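Side-chain contacts in erythrocyte binding antigen 140 (Plasmodium falciparum, PDB 4GF2), which probably binds a sialic-acid-bearing receptor, glycophorin C, on the host red cell during invasion, this chain holding its two Duffy binding domains: residues Asn120-Phe123 with Ser124-Tyr127; Glu129-Val132 with Glu133-Asn136; Gln539-Lys542 with Tyr543-Lys547; Val565-Lys568 with Glu569-Glu573. The protein carries 3 engineered substitutions. All coordinates share one frame; numbering follows the deposited sequence.

Contact 1 of 4, residues Asn120-Phe123 with Ser124-Tyr127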
loop_
_atom_site.group_PDB
_atom_site.type_symbol
_atom_site.label_atom_id
_atom_site.label_comp_id
_atom_site.label_asym_id
_atom_site.label_seq_id
_atom_site.Cartn_x
_atom_site.Cartn_y
_atom_site.Cartn_z
ATOM N N ASN A 120 4.978 -49.810 7.483
ATOM C CA ASN A 120 3.819 -50.514 8.028
ATOM C C ASN A 120 3.644 -51.894 7.407
ATOM O O ASN A 120 3.295 -52.856 8.092
ATOM C CB ASN A 120 2.543 -49.696 7.830
ATOM C CG ASN A 120 2.457 -48.520 8.778
ATOM O OD1 ASN A 120 3.131 -48.488 9.807
ATOM N ND2 ASN A 120 1.624 -47.546 8.438
ATOM N N LYS A 121 3.886 -51.985 6.105
ATOM C CA LYS A 121 3.738 -53.248 5.399
ATOM C C LYS A 121 4.779 -54.246 5.894
ATOM O O LYS A 121 4.489 -55.428 6.056
ATOM C CB LYS A 121 3.863 -53.031 3.887
ATOM C CG LYS A 121 3.622 -54.277 3.052
ATOM C CD LYS A 121 4.918 -55.002 2.733
ATOM C CE LYS A 121 4.658 -56.329 2.037
ATOM N NZ LYS A 121 5.924 -56.989 1.620
ATOM N N LYS A 122 5.991 -53.767 6.143
ATOM C CA LYS A 122 7.056 -54.643 6.611
ATOM C C LYS A 122 6.776 -55.121 8.029
ATOM O O LYS A 122 7.049 -56.272 8.370
ATOM C CB LYS A 122 8.408 -53.932 6.553
ATOM C CG LYS A 122 8.867 -53.596 5.143
ATOM C CD LYS A 122 8.735 -54.786 4.198
ATOM C CE LYS A 122 9.483 -56.004 4.715
ATOM N NZ LYS A 122 9.391 -57.158 3.776
ATOM N N PHE A 123 6.229 -54.240 8.858
ATOM C CA PHE A 123 5.891 -54.619 10.221
ATOM C C PHE A 123 4.680 -55.550 10.236
ATOM O O PHE A 123 4.509 -56.332 11.167
ATOM C CB PHE A 123 5.668 -53.384 11.098
ATOM C CG PHE A 123 6.896 -52.959 11.857
ATOM C CD1 PHE A 123 7.886 -52.207 11.242
ATOM C CD2 PHE A 123 7.065 -53.320 13.183
ATOM C CE1 PHE A 123 9.019 -51.820 11.939
ATOM C CE2 PHE A 123 8.194 -52.937 13.888
ATOM C CZ PHE A 123 9.175 -52.186 13.266
ATOM N N SER A 124 3.850 -55.474 9.198
ATOM C CA SER A 124 2.795 -56.467 8.999
ATOM C C SER A 124 3.419 -57.839 8.801
ATOM O O SER A 124 2.952 -58.831 9.353
ATOM C CB SER A 124 1.931 -56.125 7.785
ATOM O OG SER A 124 0.868 -55.261 8.140
ATOM N N ASP A 125 4.478 -57.886 7.999
ATOM C CA ASP A 125 5.187 -59.132 7.743
ATOM C C ASP A 125 5.911 -59.617 8.997
ATOM O O ASP A 125 5.851 -60.799 9.340
ATOM C CB ASP A 125 6.185 -58.949 6.597
ATOM C CG ASP A 125 5.519 -58.511 5.304
ATOM O OD1 ASP A 125 4.307 -58.771 5.138
ATOM O OD2 ASP A 125 6.210 -57.909 4.455
ATOM N N TYR A 126 6.586 -58.699 9.683
ATOM C CA TYR A 126 7.369 -59.046 10.861
ATOM C C TYR A 126 6.504 -59.720 11.925
ATOM O O TYR A 126 6.883 -60.749 12.485
ATOM C CB TYR A 126 8.023 -57.795 11.456
ATOM C CG TYR A 126 9.023 -57.102 10.552
ATOM C CD1 TYR A 126 9.668 -57.785 9.527
ATOM C CD2 TYR A 126 9.322 -55.757 10.729
ATOM C CE1 TYR A 126 10.581 -57.145 8.705
ATOM C CE2 TYR A 126 10.229 -55.110 9.914
ATOM C CZ TYR A 126 10.856 -55.806 8.904
ATOM O OH TYR A 126 11.761 -55.156 8.094
ATOM N N TYR A 127 5.341 -59.138 12.195
ATOM C CA TYR A 127 4.482 -59.609 13.276
ATOM C C TYR A 127 3.239 -60.339 12.777
ATOM O O TYR A 127 2.501 -60.925 13.568
ATOM C CB TYR A 127 4.068 -58.428 14.154
ATOM C CG TYR A 127 5.222 -57.849 14.930
ATOM C CD1 TYR A 127 6.138 -57.003 14.318
ATOM C CD2 TYR A 127 5.406 -58.162 16.269
ATOM C CE1 TYR A 127 7.199 -56.480 15.021
ATOM C CE2 TYR A 127 6.464 -57.642 16.981
ATOM C CZ TYR A 127 7.357 -56.804 16.354
ATOM O OH TYR A 127 8.413 -56.292 17.069
#
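The backbone N atoms of Ser124, Asp125, Tyr126 and Tyr127 bond to the carbonyl oxygens of Asn120, Lys121, Lys122 and Phe123, four regular steps of one helix. On one flank Asp125 OD2 draws in two lysines. Lys121 NZ meets the syn lone pair of Asp125 OD2 at 3.0 Å; that chain starts away from the following turn but swings back through a bend at chi2 (-94°). The chain of Lys122 is kinked twice, bringing NZ 3.3 Å from Asp125 OD2, a weak bond within the salt bridge. On the other flank three rings cluster. Tyr126 is T-shaped to Phe123, its edge atom CD2 standing over the centre of the Phe123 face, with the planes at 68°. Tyr127 lies nearly parallel to Phe123 (6°) but rim to rim, the two pointing the same way, with Tyr127 CE1 3.7 Å from Phe123 CD2. The carbonyl O of Lys122 lies over a face of the Tyr126 ring, 3.1 Å from CG. This is the last part of helix 110-127: Phe59 of helix 56-78 adds another edge-to-face ring to Phe123, Tyr126 OH bonds to Leu53 O, and helix 132-155 meets Ser124 and Tyr127 through Leu135 and Ile138.

Contact 2 of 4, residues Glu129-Val132 with Glu133-Asn136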
loop_
_atom_site.group_PDB
_atom_site.type_symbol
_atom_site.label_atom_id
_atom_site.label_comp_id
_atom_site.label_asym_id
_atom_site.label_seq_id
_atom_site.Cartn_x
_atom_site.Cartn_y
_atom_site.Cartn_z
ATOM N N GLU A 129 0.457 -59.071 11.623
ATOM C CA GLU A 129 -0.672 -58.396 12.246
ATOM C C GLU A 129 -1.117 -57.242 11.361
ATOM O O GLU A 129 -0.306 -56.396 10.980
ATOM C CB GLU A 129 -0.280 -57.870 13.628
ATOM C CG GLU A 129 -1.359 -57.047 14.315
ATOM C CD GLU A 129 -2.594 -57.859 14.643
ATOM O OE1 GLU A 129 -2.610 -59.071 14.342
ATOM O OE2 GLU A 129 -3.550 -57.286 15.205
ATOM N N LYS A 130 -2.405 -57.205 11.039
ATOM C CA LYS A 130 -2.932 -56.183 10.142
ATOM C C LYS A 130 -3.776 -55.148 10.883
ATOM O O LYS A 130 -4.115 -54.106 10.326
ATOM C CB LYS A 130 -3.739 -56.835 9.017
ATOM C CG LYS A 130 -2.902 -57.749 8.131
ATOM C CD LYS A 130 -3.751 -58.514 7.133
ATOM C CE LYS A 130 -2.908 -59.492 6.325
ATOM N NZ LYS A 130 -3.733 -60.335 5.414
ATOM N N ASN A 131 -4.103 -55.430 12.141
ATOM C CA ASN A 131 -4.812 -54.464 12.971
ATOM C C ASN A 131 -3.946 -53.225 13.151
ATOM O O ASN A 131 -2.962 -53.254 13.888
ATOM C CB ASN A 131 -5.149 -55.072 14.335
ATOM C CG ASN A 131 -6.213 -54.285 15.084
ATOM O OD1 ASN A 131 -5.959 -53.183 15.571
ATOM N ND2 ASN A 131 -7.409 -54.856 15.190
ATOM N N VAL A 132 -4.310 -52.142 12.472
ATOM C CA VAL A 132 -3.480 -50.940 12.445
ATOM C C VAL A 132 -3.195 -50.424 13.851
ATOM O O VAL A 132 -2.078 -50.001 14.151
ATOM C CB VAL A 132 -4.134 -49.812 11.615
ATOM C CG1 VAL A 132 -3.262 -48.563 11.633
ATOM C CG2 VAL A 132 -4.369 -50.274 10.182
ATOM N N GLU A 133 -4.207 -50.458 14.711
ATOM C CA GLU A 133 -4.049 -49.996 16.083
ATOM C C GLU A 133 -2.982 -50.815 16.806
ATOM O O GLU A 133 -2.092 -50.257 17.449
ATOM C CB GLU A 133 -5.380 -50.075 16.831
ATOM C CG GLU A 133 -5.292 -49.681 18.296
ATOM C CD GLU A 133 -4.814 -48.255 18.494
ATOM O OE1 GLU A 133 -4.894 -47.458 17.534
ATOM O OE2 GLU A 133 -4.355 -47.932 19.609
ATOM N N LYS A 134 -3.073 -52.137 16.692
ATOM C CA LYS A 134 -2.104 -53.029 17.319
ATOM C C LYS A 134 -0.703 -52.767 16.774
ATOM O O LYS A 134 0.264 -52.710 17.530
ATOM C CB LYS A 134 -2.490 -54.491 17.090
ATOM C CG LYS A 134 -3.857 -54.877 17.641
ATOM C CD LYS A 134 -3.929 -54.726 19.153
ATOM C CE LYS A 134 -5.288 -55.161 19.688
ATOM N NZ LYS A 134 -5.386 -55.016 21.169
ATOM N N LEU A 135 -0.598 -52.609 15.457
ATOM C CA LEU A 135 0.681 -52.315 14.821
ATOM C C LEU A 135 1.297 -51.057 15.403
ATOM O O LEU A 135 2.488 -51.021 15.710
ATOM C CB LEU A 135 0.506 -52.119 13.319
ATOM C CG LEU A 135 0.589 -53.356 12.431
ATOM C CD1 LEU A 135 0.495 -52.922 10.980
ATOM C CD2 LEU A 135 1.874 -54.132 12.681
ATOM N N ASN A 136 0.482 -50.016 15.533
ATOM C CA ASN A 136 0.946 -48.753 16.079
ATOM C C ASN A 136 1.549 -48.971 17.463
ATOM O O ASN A 136 2.610 -48.435 17.778
ATOM C CB ASN A 136 -0.205 -47.750 16.143
ATOM C CG ASN A 136 0.276 -46.315 16.160
ATOM O OD1 ASN A 136 0.705 -45.784 15.135
ATOM N ND2 ASN A 136 0.199 -45.674 17.319
#
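Asn131 is the N-cap of helix 132-155, and its side chain accepts from the backbone of Lys134 in the first turn. With CG anti to the backbone N (chi1 -164°), the amide swings over the helix start, and Asn131 OD1 takes the N-H of Lys134 N at 3.3 Å. The bond is long but fairly straight, 160° at the hydrogen, the donor tilted out of the amide plane. The main-chain O of Asn131 meanwhile begins the regular helical pattern, receiving Leu135 N at 2.9 Å almost head-on; Asn136 N follows to Val132 O. One residue thus serves two of the early amides, one through its side chain and one through its backbone. The aliphatic part of Lys134 fills the outer side of the cap: Lys134 CG lies 3.4 Å from Asn131 OD1, the lysine chain slanting across the Asn131 side chain. Glu129 folds back from the connecting loop, its chain bent at chi2, and lies against the CB and CG methylenes of Lys134, with Glu129 CG 3.9 Å from Lys134 CB. On the inner side Leu135, the buried member, sets CG 3.5 Å from Glu129 O, an oxygen that also receives Ser124 OG of the preceding helix. The chemistry is that of a polar helix start: Asn131 OD1 gives an acceptor to an amide of the first turn, where the i to i+4 pattern has not yet begun, while the charged ends of Glu129 and Lys134 do not pair, NZ staying 6.6 Å from Glu129 OE2, whose exact placement is doubtful.

Contact 3 of 4, residues Gln539-Lys542 with Tyr543-Lys547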
loop_
_atom_site.group_PDB
_atom_site.type_symbol
_atom_site.label_atom_id
_atom_site.label_comp_id
_atom_site.label_asym_id
_atom_site.label_seq_id
_atom_site.Cartn_x
_atom_site.Cartn_y
_atom_site.Cartn_z
ATOM N N GLN A 539 -12.773 30.747 -25.351
ATOM C CA GLN A 539 -13.584 29.738 -24.681
ATOM C C GLN A 539 -15.012 29.693 -25.206
ATOM O O GLN A 539 -15.617 28.625 -25.291
ATOM C CB GLN A 539 -13.592 29.996 -23.180
ATOM C CG GLN A 539 -12.236 29.810 -22.535
ATOM C CD GLN A 539 -12.207 30.331 -21.123
ATOM O OE1 GLN A 539 -12.242 29.564 -20.163
ATOM N NE2 GLN A 539 -12.152 31.648 -20.986
ATOM N N VAL A 540 -15.552 30.854 -25.553
ATOM C CA VAL A 540 -16.883 30.922 -26.137
ATOM C C VAL A 540 -16.908 30.160 -27.454
ATOM O O VAL A 540 -17.870 29.452 -27.759
ATOM C CB VAL A 540 -17.312 32.381 -26.374
ATOM C CG1 VAL A 540 -18.398 32.461 -27.441
ATOM C CG2 VAL A 540 -17.787 33.006 -25.073
ATOM N N ASP A 541 -15.840 30.303 -28.231
ATOM C CA ASP A 541 -15.756 29.665 -29.536
ATOM C C ASP A 541 -15.778 28.151 -29.381
ATOM O O ASP A 541 -16.465 27.453 -30.124
ATOM C CB ASP A 541 -14.481 30.103 -30.256
ATOM C CG ASP A 541 -14.448 29.663 -31.705
ATOM O OD1 ASP A 541 -15.490 29.769 -32.387
ATOM O OD2 ASP A 541 -13.377 29.213 -32.164
ATOM N N LYS A 542 -15.024 27.647 -28.409
ATOM C CA LYS A 542 -14.964 26.211 -28.163
ATOM C C LYS A 542 -16.299 25.702 -27.643
ATOM O O LYS A 542 -16.800 24.674 -28.099
ATOM C CB LYS A 542 -13.856 25.880 -27.159
ATOM C CG LYS A 542 -13.851 24.422 -26.717
ATOM C CD LYS A 542 -12.693 24.120 -25.783
ATOM C CE LYS A 542 -12.831 22.739 -25.160
ATOM N NZ LYS A 542 -12.806 21.648 -26.174
ATOM N N TYR A 543 -16.868 26.422 -26.684
ATOM C CA TYR A 543 -18.148 26.047 -26.108
ATOM C C TYR A 543 -19.192 25.926 -27.211
ATOM O O TYR A 543 -20.002 25.002 -27.214
ATOM C CB TYR A 543 -18.587 27.085 -25.076
ATOM C CG TYR A 543 -19.972 26.851 -24.519
ATOM C CD1 TYR A 543 -21.100 27.315 -25.189
ATOM C CD2 TYR A 543 -20.155 26.170 -23.322
ATOM C CE1 TYR A 543 -22.369 27.105 -24.684
ATOM C CE2 TYR A 543 -21.419 25.956 -22.808
ATOM C CZ TYR A 543 -22.523 26.426 -23.493
ATOM O OH TYR A 543 -23.785 26.215 -22.987
ATOM N N THR A 544 -19.157 26.863 -28.152
ATOM C CA THR A 544 -20.123 26.899 -29.243
ATOM C C THR A 544 -19.870 25.785 -30.255
ATOM O O THR A 544 -20.782 25.037 -30.609
ATOM C CB THR A 544 -20.069 28.246 -29.980
ATOM O OG1 THR A 544 -20.336 29.308 -29.058
ATOM C CG2 THR A 544 -21.096 28.283 -31.102
ATOM N N LYS A 545 -18.631 25.686 -30.723
ATOM C CA LYS A 545 -18.262 24.667 -31.697
ATOM C C LYS A 545 -18.484 23.264 -31.142
ATOM O O LYS A 545 -18.972 22.384 -31.851
ATOM C CB LYS A 545 -16.805 24.844 -32.131
ATOM C CG LYS A 545 -16.584 26.045 -33.037
ATOM C CD LYS A 545 -15.115 26.232 -33.380
ATOM C CE LYS A 545 -14.927 27.351 -34.393
ATOM N NZ LYS A 545 -13.495 27.708 -34.583
ATOM N N ASP A 546 -18.126 23.057 -29.877
ATOM C CA ASP A 546 -18.322 21.758 -29.239
ATOM C C ASP A 546 -19.811 21.462 -29.084
ATOM O O ASP A 546 -20.266 20.358 -29.385
ATOM C CB ASP A 546 -17.632 21.699 -27.871
ATOM C CG ASP A 546 -16.123 21.522 -27.976
ATOM O OD1 ASP A 546 -15.617 21.284 -29.094
ATOM O OD2 ASP A 546 -15.440 21.608 -26.931
ATOM N N LYS A 547 -20.565 22.451 -28.613
ATOM C CA LYS A 547 -22.005 22.290 -28.437
ATOM C C LYS A 547 -22.657 21.815 -29.732
ATOM O O LYS A 547 -23.488 20.907 -29.720
ATOM C CB LYS A 547 -22.646 23.603 -27.984
ATOM C CG LYS A 547 -24.145 23.498 -27.732
ATOM C CD LYS A 547 -24.756 24.837 -27.348
ATOM C CE LYS A 547 -24.742 25.816 -28.514
ATOM N NZ LYS A 547 -25.377 27.117 -28.162
#
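Lys542 slants across the carboxylate of Asp546, one turn further on: its CG comes within 3.2 Å of Asp546 OD2, and a bend at the last torsion (chi4 62°) folds the ammonium group back so that NZ meets the same oxygen at 2.7 Å, on its syn lone pair. The oxygen is thus touched by the lysine at both ends of its chain. Lys542 also makes a cation-pi contact with Phe479 of helix 478-508, so its ammonium group has both an acid and a ring as partners. A second bridge joins Asp541 to Lys545 with the charges reversed along the chain. Here the lysine is extended beyond CG and passes slantwise over the acid, placing NZ 2.9 Å from Asp541 OD2, on the syn side but somewhat out of the carboxylate plane, while CE lies 3.2 Å from OD1. Both are i to i+4 pairs of the long helix 518-548, whose beginning is pinned by the disulfides Cys518-Cys598 and Cys522-Cys595. On another side of the helix, Thr544 turns its hydroxyl back onto the backbone: OG1 gives a bond of 2.8 Å to Val540 O, which also accepts Thr544 N at 2.9 Å. The two donors come from opposite faces of that carbonyl. Val540 CG1 lies alongside, 4.0 Å from Thr544 OG1, and Ala563 of the next helix packs against Val540 and the buried Tyr543.

Contact 4 of 4, residues Val565-Lys568 with Glu569-Glu573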
loop_
_atom_site.group_PDB
_atom_site.type_symbol
_atom_site.label_atom_id
_atom_site.label_comp_id
_atom_site.label_asym_id
_atom_site.label_seq_id
_atom_site.Cartn_x
_atom_site.Cartn_y
_atom_site.Cartn_z
ATOM N N VAL A 565 -24.985 32.716 -21.465
ATOM C CA VAL A 565 -26.079 32.345 -20.576
ATOM C C VAL A 565 -25.597 31.302 -19.583
ATOM O O VAL A 565 -25.858 31.399 -18.383
ATOM C CB VAL A 565 -27.285 31.792 -21.355
ATOM C CG1 VAL A 565 -28.271 31.124 -20.406
ATOM C CG2 VAL A 565 -27.961 32.905 -22.146
ATOM N N TYR A 566 -24.892 30.301 -20.092
ATOM C CA TYR A 566 -24.299 29.276 -19.247
ATOM C C TYR A 566 -23.487 29.913 -18.124
ATOM O O TYR A 566 -23.525 29.453 -16.982
ATOM C CB TYR A 566 -23.415 28.355 -20.087
ATOM C CG TYR A 566 -22.504 27.465 -19.276
ATOM C CD1 TYR A 566 -22.928 26.220 -18.834
ATOM C CD2 TYR A 566 -21.216 27.871 -18.957
ATOM C CE1 TYR A 566 -22.092 25.403 -18.094
ATOM C CE2 TYR A 566 -20.375 27.064 -18.219
ATOM C CZ TYR A 566 -20.816 25.832 -17.790
ATOM O OH TYR A 566 -19.974 25.033 -17.055
ATOM N N LEU A 567 -22.763 30.980 -18.446
ATOM C CA LEU A 567 -21.955 31.672 -17.451
ATOM C C LEU A 567 -22.828 32.327 -16.386
ATOM O O LEU A 567 -22.677 32.047 -15.199
ATOM C CB LEU A 567 -21.064 32.728 -18.109
ATOM C CG LEU A 567 -19.831 32.218 -18.857
ATOM C CD1 LEU A 567 -19.038 33.390 -19.412
ATOM C CD2 LEU A 567 -18.952 31.365 -17.953
ATOM N N LYS A 568 -23.740 33.196 -16.816
ATOM C CA LYS A 568 -24.590 33.935 -15.883
ATOM C C LYS A 568 -25.296 33.002 -14.903
ATOM O O LYS A 568 -25.593 33.391 -13.775
ATOM C CB LYS A 568 -25.626 34.775 -16.638
ATOM C CG LYS A 568 -25.447 36.283 -16.486
ATOM C CD LYS A 568 -26.706 36.946 -15.936
ATOM C CE LYS A 568 -26.974 36.538 -14.495
ATOM N NZ LYS A 568 -28.204 37.170 -13.945
ATOM N N GLU A 569 -25.562 31.773 -15.334
ATOM C CA GLU A 569 -26.244 30.801 -14.485
ATOM C C GLU A 569 -25.284 30.087 -13.538
ATOM O O GLU A 569 -25.426 30.170 -12.317
ATOM C CB GLU A 569 -26.983 29.772 -15.341
ATOM C CG GLU A 569 -28.189 30.335 -16.076
ATOM C CD GLU A 569 -29.010 29.259 -16.756
ATOM O OE1 GLU A 569 -28.528 28.109 -16.843
ATOM O OE2 GLU A 569 -30.140 29.559 -17.199
ATOM N N LYS A 570 -24.307 29.385 -14.106
ATOM C CA LYS A 570 -23.368 28.587 -13.320
ATOM C C LYS A 570 -22.420 29.445 -12.482
ATOM O O LYS A 570 -21.983 29.028 -11.410
ATOM C CB LYS A 570 -22.558 27.672 -14.239
ATOM C CG LYS A 570 -23.363 26.539 -14.857
ATOM C CD LYS A 570 -23.730 25.485 -13.822
ATOM C CE LYS A 570 -24.424 24.293 -14.462
ATOM N NZ LYS A 570 -24.659 23.191 -13.489
ATOM N N SER A 571 -22.102 30.638 -12.973
ATOM C CA SER A 571 -21.192 31.538 -12.271
ATOM C C SER A 571 -21.951 32.492 -11.350
ATOM O O SER A 571 -22.416 33.545 -11.786
ATOM C CB SER A 571 -20.357 32.341 -13.272
ATOM O OG SER A 571 -19.547 31.492 -14.064
ATOM N N LYS A 572 -22.068 32.119 -10.078
ATOM C CA LYS A 572 -22.729 32.958 -9.083
ATOM C C LYS A 572 -22.217 34.391 -9.136
ATOM O O LYS A 572 -22.997 35.341 -9.142
ATOM C CB LYS A 572 -22.489 32.408 -7.676
ATOM C CG LYS A 572 -23.526 31.414 -7.182
ATOM C CD LYS A 572 -23.365 31.190 -5.685
ATOM C CE LYS A 572 -23.967 29.871 -5.231
ATOM N NZ LYS A 572 -23.671 29.606 -3.795
ATOM N N GLU A 573 -20.896 34.532 -9.171
ATOM C CA GLU A 573 -20.250 35.840 -9.113
ATOM C C GLU A 573 -20.714 36.770 -10.233
ATOM O O GLU A 573 -20.555 37.986 -10.139
ATOM C CB GLU A 573 -18.734 35.671 -9.200
ATOM C CG GLU A 573 -17.944 36.785 -8.546
ATOM C CD GLU A 573 -17.927 36.676 -7.034
ATOM O OE1 GLU A 573 -18.656 35.820 -6.489
ATOM O OE2 GLU A 573 -17.182 37.445 -6.391
#
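Lys570 lies across the ring of Tyr566, its CG 3.7 Å from CE1 and over one face, toward the rim, a CH-pi contact with CG 4.0 Å from the ring centroid. The tyrosine takes a trans chi1 (166°), which stands its ring on the side of the helix where the lysine one turn later can cover it. Lys570 in turn has CG beside its own N, and its chain bends at chi2 (-71°), so that the methylenes beyond CG leave the ring. On another side Glu569 is extended beyond CG and runs beside Val565, the two side chains pointing the same way, with Glu569 OE2 4.0 Å from Val565 CG1. The charged ends find partners in the preceding loop, Lys570 NZ pairing with Glu557 and Glu569 OE1 with Lys561. These residues form the last turn of the short helix 563-570, where the i to i+4 bonds run out with Ser571 N to Leu567 O at 2.7 Å. Ser571 is the first to leave helical backbone angles. Its CB is tucked 3.0 Å from Leu567 O, and chi1 (-62°) sets the hydroxyl beside its own backbone N, with Ser571 OG 3.9 Å from Leu567 CD2. Two hydroxyls fasten this turn to helix 478-508: Tyr566 OH bonds to Leu480 O and Ser571 OG to Lys484 O, shortly before the disulfide Cys491-Cys574 ties the chain to the same helix.

How the contacts relate
The four contacts fall into two pairs on opposite sides of the chain's centre, their nearest atoms about 79 Å apart. Contacts 1 and 2 follow one another within the first Duffy binding range, at the surface, on the end of one helix and on the loop and start of the next, which pack through Leu135. Contact 1 combines a ring cluster with a salt-bridge network on one acid, whereas contact 2 relies on capping where the next helix begins. Contacts 3 and 4 are partly buried, also on consecutive helices, and meet where Tyr543 and Tyr566 touch; both lean on helix 478-508. In contact 3 charged pairs dominate between turns, while in contact 4 the ions find partners beyond the segments and packing does more of the local work.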